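Local coordinates for DUF5636 domain-containing protein (Legionella pneumophila subsp. pneumophila str. Philadelphia 1, PDB 4RD8), which is of unknown function but folds as a compact all-helical domain of the DUF5636 family from a bacterial pathogen, at residues S124-Q134 with S192-Q203. The protein carries 3 engineered substitutions. Numbering follows the deposited sequence.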
loop_
_atom_site.group_PDB
_atom_site.type_symbol
_atom_site.label_atom_id
_atom_site.label_comp_id
_atom_site.label_asym_id
_atom_site.label_seq_id
_atom_site.Cartn_x
_atom_site.Cartn_y
_atom_site.Cartn_z
ATOM N N SER A 124 -14.818 1.907 3.260
ATOM C CA SER A 124 -14.454 1.250 4.507
ATOM C C SER A 124 -14.548 2.224 5.673
ATOM O O SER A 124 -14.214 3.398 5.536
ATOM C CB SER A 124 -13.035 0.684 4.423
ATOM O OG SER A 124 -12.574 0.305 5.706
ATOM N N SER A 125 -14.995 1.727 6.821
ATOM C CA SER A 125 -15.077 2.542 8.028
ATOM C C SER A 125 -13.776 2.464 8.818
ATOM O O SER A 125 -13.628 3.120 9.848
ATOM C CB SER A 125 -16.237 2.075 8.908
ATOM O OG SER A 125 -16.011 0.758 9.378
ATOM N N HIS A 126 -12.834 1.662 8.331
ATOM C CA HIS A 126 -11.613 1.372 9.084
ATOM C C HIS A 126 -10.421 2.243 8.675
ATOM O O HIS A 126 -9.545 2.518 9.494
ATOM C CB HIS A 126 -11.245 -0.113 8.969
ATOM C CG HIS A 126 -12.227 -1.031 9.626
ATOM N ND1 HIS A 126 -13.280 -1.614 8.942
ATOM C CD2 HIS A 126 -12.317 -1.473 10.899
ATOM C CE1 HIS A 126 -13.970 -2.369 9.774
ATOM N NE2 HIS A 126 -13.413 -2.306 10.967
ATOM N N GLY A 127 -10.383 2.669 7.417
ATOM C CA GLY A 127 -9.291 3.498 6.933
ATOM C C GLY A 127 -9.592 4.214 5.625
ATOM O O GLY A 127 -10.623 3.971 4.999
ATOM N N GLU A 128 -8.675 5.083 5.202
ATOM C CA GLU A 128 -8.877 5.923 4.020
ATOM C C GLU A 128 -7.722 5.779 3.025
ATOM O O GLU A 128 -7.918 5.742 1.806
ATOM C CB GLU A 128 -9.002 7.381 4.475
ATOM C CG GLU A 128 -9.408 8.384 3.412
ATOM C CD GLU A 128 -9.374 9.812 3.940
ATOM O OE1 GLU A 128 -8.346 10.202 4.541
ATOM O OE2 GLU A 128 -10.370 10.546 3.766
ATOM N N LEU A 129 -6.511 5.698 3.563
ATOM C CA LEU A 129 -5.307 5.606 2.748
ATOM C C LEU A 129 -4.538 4.340 3.067
ATOM O O LEU A 129 -3.311 4.327 2.978
ATOM C CB LEU A 129 -4.389 6.805 3.016
ATOM C CG LEU A 129 -4.978 8.200 2.806
ATOM C CD1 LEU A 129 -3.962 9.260 3.197
ATOM C CD2 LEU A 129 -5.410 8.386 1.372
ATOM N N THR A 130 -5.240 3.283 3.460
ATOM C CA THR A 130 -4.535 2.084 3.911
ATOM C C THR A 130 -3.767 1.410 2.772
ATOM O O THR A 130 -2.656 0.941 2.978
ATOM C CB THR A 130 -5.467 1.076 4.617
ATOM O OG1 THR A 130 -6.128 1.727 5.707
ATOM C CG2 THR A 130 -4.661 -0.093 5.172
ATOM N N HIS A 131 -4.339 1.355 1.575
ATOM C CA HIS A 131 -3.610 0.766 0.451
ATOM C C HIS A 131 -2.374 1.600 0.122
ATOM O O HIS A 131 -1.309 1.055 -0.176
ATOM C CB HIS A 131 -4.505 0.623 -0.787
ATOM C CG HIS A 131 -5.554 -0.432 -0.662
ATOM N ND1 HIS A 131 -5.308 -1.676 -0.107
ATOM C CD2 HIS A 131 -6.857 -0.442 -1.042
ATOM C CE1 HIS A 131 -6.418 -2.398 -0.148
ATOM N NE2 HIS A 131 -7.368 -1.673 -0.702
ATOM N N ALA A 132 -2.507 2.924 0.186
ATOM C CA ALA A 132 -1.354 3.797 -0.016
ATOM C C ALA A 132 -0.274 3.486 1.007
ATOM O O ALA A 132 0.912 3.438 0.673
ATOM C CB ALA A 132 -1.770 5.267 0.075
ATOM N N ILE A 133 -0.688 3.270 2.253
ATOM C CA ILE A 133 0.253 2.916 3.314
ATOM C C ILE A 133 0.915 1.548 3.089
ATOM O O ILE A 133 2.122 1.410 3.309
ATOM C CB ILE A 133 -0.394 3.013 4.716
ATOM C CG1 ILE A 133 -0.711 4.477 5.033
ATOM C CG2 ILE A 133 0.537 2.457 5.775
ATOM C CD1 ILE A 133 -1.514 4.678 6.306
ATOM N N GLN A 134 0.147 0.549 2.647
ATOM C CA GLN A 134 0.734 -0.753 2.301
ATOM C C GLN A 134 1.873 -0.579 1.315
ATOM O O GLN A 134 2.962 -1.125 1.508
ATOM C CB GLN A 134 -0.313 -1.701 1.706
ATOM C CG GLN A 134 -1.229 -2.320 2.746
ATOM C CD GLN A 134 -2.485 -2.896 2.121
ATOM O OE1 GLN A 134 -3.039 -2.317 1.181
ATOM N NE2 GLN A 134 -2.937 -4.036 2.631
ATOM N N SER A 192 -0.962 -7.749 7.560
ATOM C CA SER A 192 -1.102 -6.545 6.755
ATOM C C SER A 192 -1.547 -6.774 5.310
ATOM O O SER A 192 -1.722 -5.816 4.570
ATOM C CB SER A 192 0.196 -5.731 6.781
ATOM O OG SER A 192 0.527 -5.388 8.112
ATOM N N ARG A 193 -1.746 -8.028 4.910
ATOM C CA ARG A 193 -2.379 -8.287 3.612
ATOM C C ARG A 193 -3.815 -7.795 3.636
ATOM O O ARG A 193 -4.403 -7.503 2.592
ATOM C CB ARG A 193 -2.368 -9.773 3.272
ATOM C CG ARG A 193 -1.010 -10.338 2.914
ATOM C CD ARG A 193 -1.148 -11.826 2.712
ATOM N NE ARG A 193 -1.464 -12.496 3.972
ATOM C CZ ARG A 193 -1.788 -13.780 4.080
ATOM N NH1 ARG A 193 -1.862 -14.537 2.991
ATOM N NH2 ARG A 193 -2.041 -14.302 5.279
ATOM N N SER A 194 -4.388 -7.716 4.834
ATOM C CA SER A 194 -5.736 -7.179 4.993
ATOM C C SER A 194 -5.661 -5.717 5.397
ATOM O O SER A 194 -5.073 -5.388 6.429
ATOM C CB SER A 194 -6.492 -7.940 6.075
ATOM O OG SER A 194 -7.662 -7.224 6.466
ATOM N N PRO A 195 -6.259 -4.827 4.591
ATOM C CA PRO A 195 -6.234 -3.417 4.992
ATOM C C PRO A 195 -7.030 -3.154 6.268
ATOM O O PRO A 195 -6.686 -2.225 6.999
ATOM C CB PRO A 195 -6.874 -2.698 3.792
ATOM C CG PRO A 195 -7.751 -3.758 3.148
ATOM C CD PRO A 195 -6.963 -5.037 3.312
ATOM N N GLU A 196 -8.071 -3.942 6.537
ATOM C CA GLU A 196 -8.823 -3.771 7.774
ATOM C C GLU A 196 -7.926 -4.101 8.954
ATOM O O GLU A 196 -7.953 -3.424 9.985
ATOM C CB GLU A 196 -10.063 -4.671 7.813
ATOM C CG GLU A 196 -10.970 -4.548 6.603
ATOM C CD GLU A 196 -11.266 -3.110 6.238
ATOM O OE1 GLU A 196 -12.078 -2.478 6.939
ATOM O OE2 GLU A 196 -10.681 -2.607 5.255
ATOM N N TRP A 197 -7.140 -5.155 8.810
ATOM C CA TRP A 197 -6.262 -5.553 9.900
ATOM C C TRP A 197 -5.166 -4.513 10.097
ATOM O O TRP A 197 -4.860 -4.145 11.229
ATOM C CB TRP A 197 -5.663 -6.943 9.658
ATOM C CG TRP A 197 -4.851 -7.432 10.834
ATOM C CD1 TRP A 197 -5.281 -8.223 11.862
ATOM C CD2 TRP A 197 -3.470 -7.135 11.106
ATOM N NE1 TRP A 197 -4.250 -8.441 12.752
ATOM C CE2 TRP A 197 -3.132 -7.789 12.305
ATOM C CE3 TRP A 197 -2.493 -6.384 10.442
ATOM C CZ2 TRP A 197 -1.849 -7.710 12.861
ATOM C CZ3 TRP A 197 -1.221 -6.312 10.992
ATOM C CH2 TRP A 197 -0.913 -6.971 12.190
ATOM N N LEU A 198 -4.580 -4.031 8.999
ATOM C CA LEU A 198 -3.500 -3.049 9.112
ATOM C C LEU A 198 -3.989 -1.736 9.705
ATOM O O LEU A 198 -3.319 -1.145 10.543
ATOM C CB LEU A 198 -2.805 -2.812 7.769
ATOM C CG LEU A 198 -1.716 -1.734 7.738
ATOM C CD1 LEU A 198 -0.575 -2.062 8.688
ATOM C CD2 LEU A 198 -1.188 -1.564 6.317
ATOM N N SER A 199 -5.168 -1.296 9.285
ATOM C CA SER A 199 -5.742 -0.064 9.811
ATOM C C SER A 199 -5.966 -0.135 11.318
ATOM O O SER A 199 -5.663 0.812 12.050
ATOM C CB SER A 199 -7.052 0.257 9.095
ATOM O OG SER A 199 -7.924 0.968 9.954
ATOM N N ASP A 200 -6.490 -1.264 11.786
ATOM C CA ASP A 200 -6.752 -1.448 13.216
ATOM C C ASP A 200 -5.445 -1.606 13.994
ATOM O O ASP A 200 -5.321 -1.158 15.133
ATOM C CB ASP A 200 -7.637 -2.674 13.445
ATOM C CG ASP A 200 -9.034 -2.503 12.879
ATOM O OD1 ASP A 200 -9.443 -1.348 12.618
ATOM O OD2 ASP A 200 -9.729 -3.528 12.707
ATOM N N HIS A 201 -4.474 -2.254 13.361
ATOM C CA HIS A 201 -3.155 -2.424 13.952
ATOM C C HIS A 201 -2.514 -1.062 14.239
ATOM O O HIS A 201 -1.921 -0.858 15.295
ATOM C CB HIS A 201 -2.261 -3.242 13.014
ATOM C CG HIS A 201 -0.908 -3.507 13.555
ATOM N ND1 HIS A 201 -0.672 -4.285 14.680
ATOM C CD2 HIS A 201 0.331 -3.104 13.139
ATOM C CE1 HIS A 201 0.615 -4.342 14.926
ATOM N NE2 HIS A 201 1.246 -3.631 13.993
ATOM N N ILE A 202 -2.656 -0.133 13.297
ATOM C CA ILE A 202 -2.062 1.194 13.432
ATOM C C ILE A 202 -2.776 2.030 14.496
ATOM O O ILE A 202 -2.132 2.623 15.366
ATOM C CB ILE A 202 -2.052 1.944 12.078
ATOM C CG1 ILE A 202 -1.024 1.316 11.131
ATOM C CG2 ILE A 202 -1.745 3.413 12.284
ATOM C CD1 ILE A 202 -1.133 1.805 9.679
ATOM N N GLN A 203 -4.107 2.072 14.431
ATOM C CA GLN A 203 -4.899 2.884 15.355
ATOM C C GLN A 203 -4.839 2.390 16.794
ATOM O O GLN A 203 -5.044 3.164 17.730
ATOM C CB GLN A 203 -6.351 3.004 14.872
ATOM C CG GLN A 203 -6.500 3.885 13.632
ATOM C CD GLN A 203 -7.947 4.094 13.208
ATOM O OE1 GLN A 203 -8.814 4.390 14.032
ATOM N NE2 GLN A 203 -8.212 3.940 11.913
HETATM O O HOH W 1 -9.031 -0.025 6.166
#
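T130, H131 and Q134, at the N-terminal end of helix 130-144, pack against the start of helix 195-204 through P195 and L198, in a helix-to-helix contact where the axes of segments 130-134 and 195-203 run nearly perpendicular, 86° apart, and approach to 10.0 Å. T130 turns CG2 away from its own amide nitrogen and lays that methyl 3.7 Å from P195 CB, also against L198 CD2. H131 brings CE1 to within 3.8 Å of P195 CG, while its ND1 donates to Q134 OE1, with the oxygen in the ring plane. Q134 NE2 in turn reaches the carbonyl of S192 just ahead of the second helix (NE2 to O 2.9 Å, N-H...O angle 161°), and a further bond from NE2 to I184 O reaches the C-terminal end of helix 179-184; together the OE1 and NE2 bonds hold the amide's rotation. S194 is the N-cap of helix 195-204, its OG accepting from W197 N at 3.2 Å. Further along, I133 CG2 meets I202 CD1, and I217 of helix 211-218 touches both isoleucines. Ahead of the first helix, S124 forms an ST turn, OG accepting from H126 N. E196 folds back at its CB-CG bond (chi2 -47°) and brings its carboxylate to this loop, its plane almost perpendicular to the H126 ring and OE1 3.1 Å from S124 OG. D200 OD1 lies at the edge of the same ring, 3.4 Å from H126 CD2.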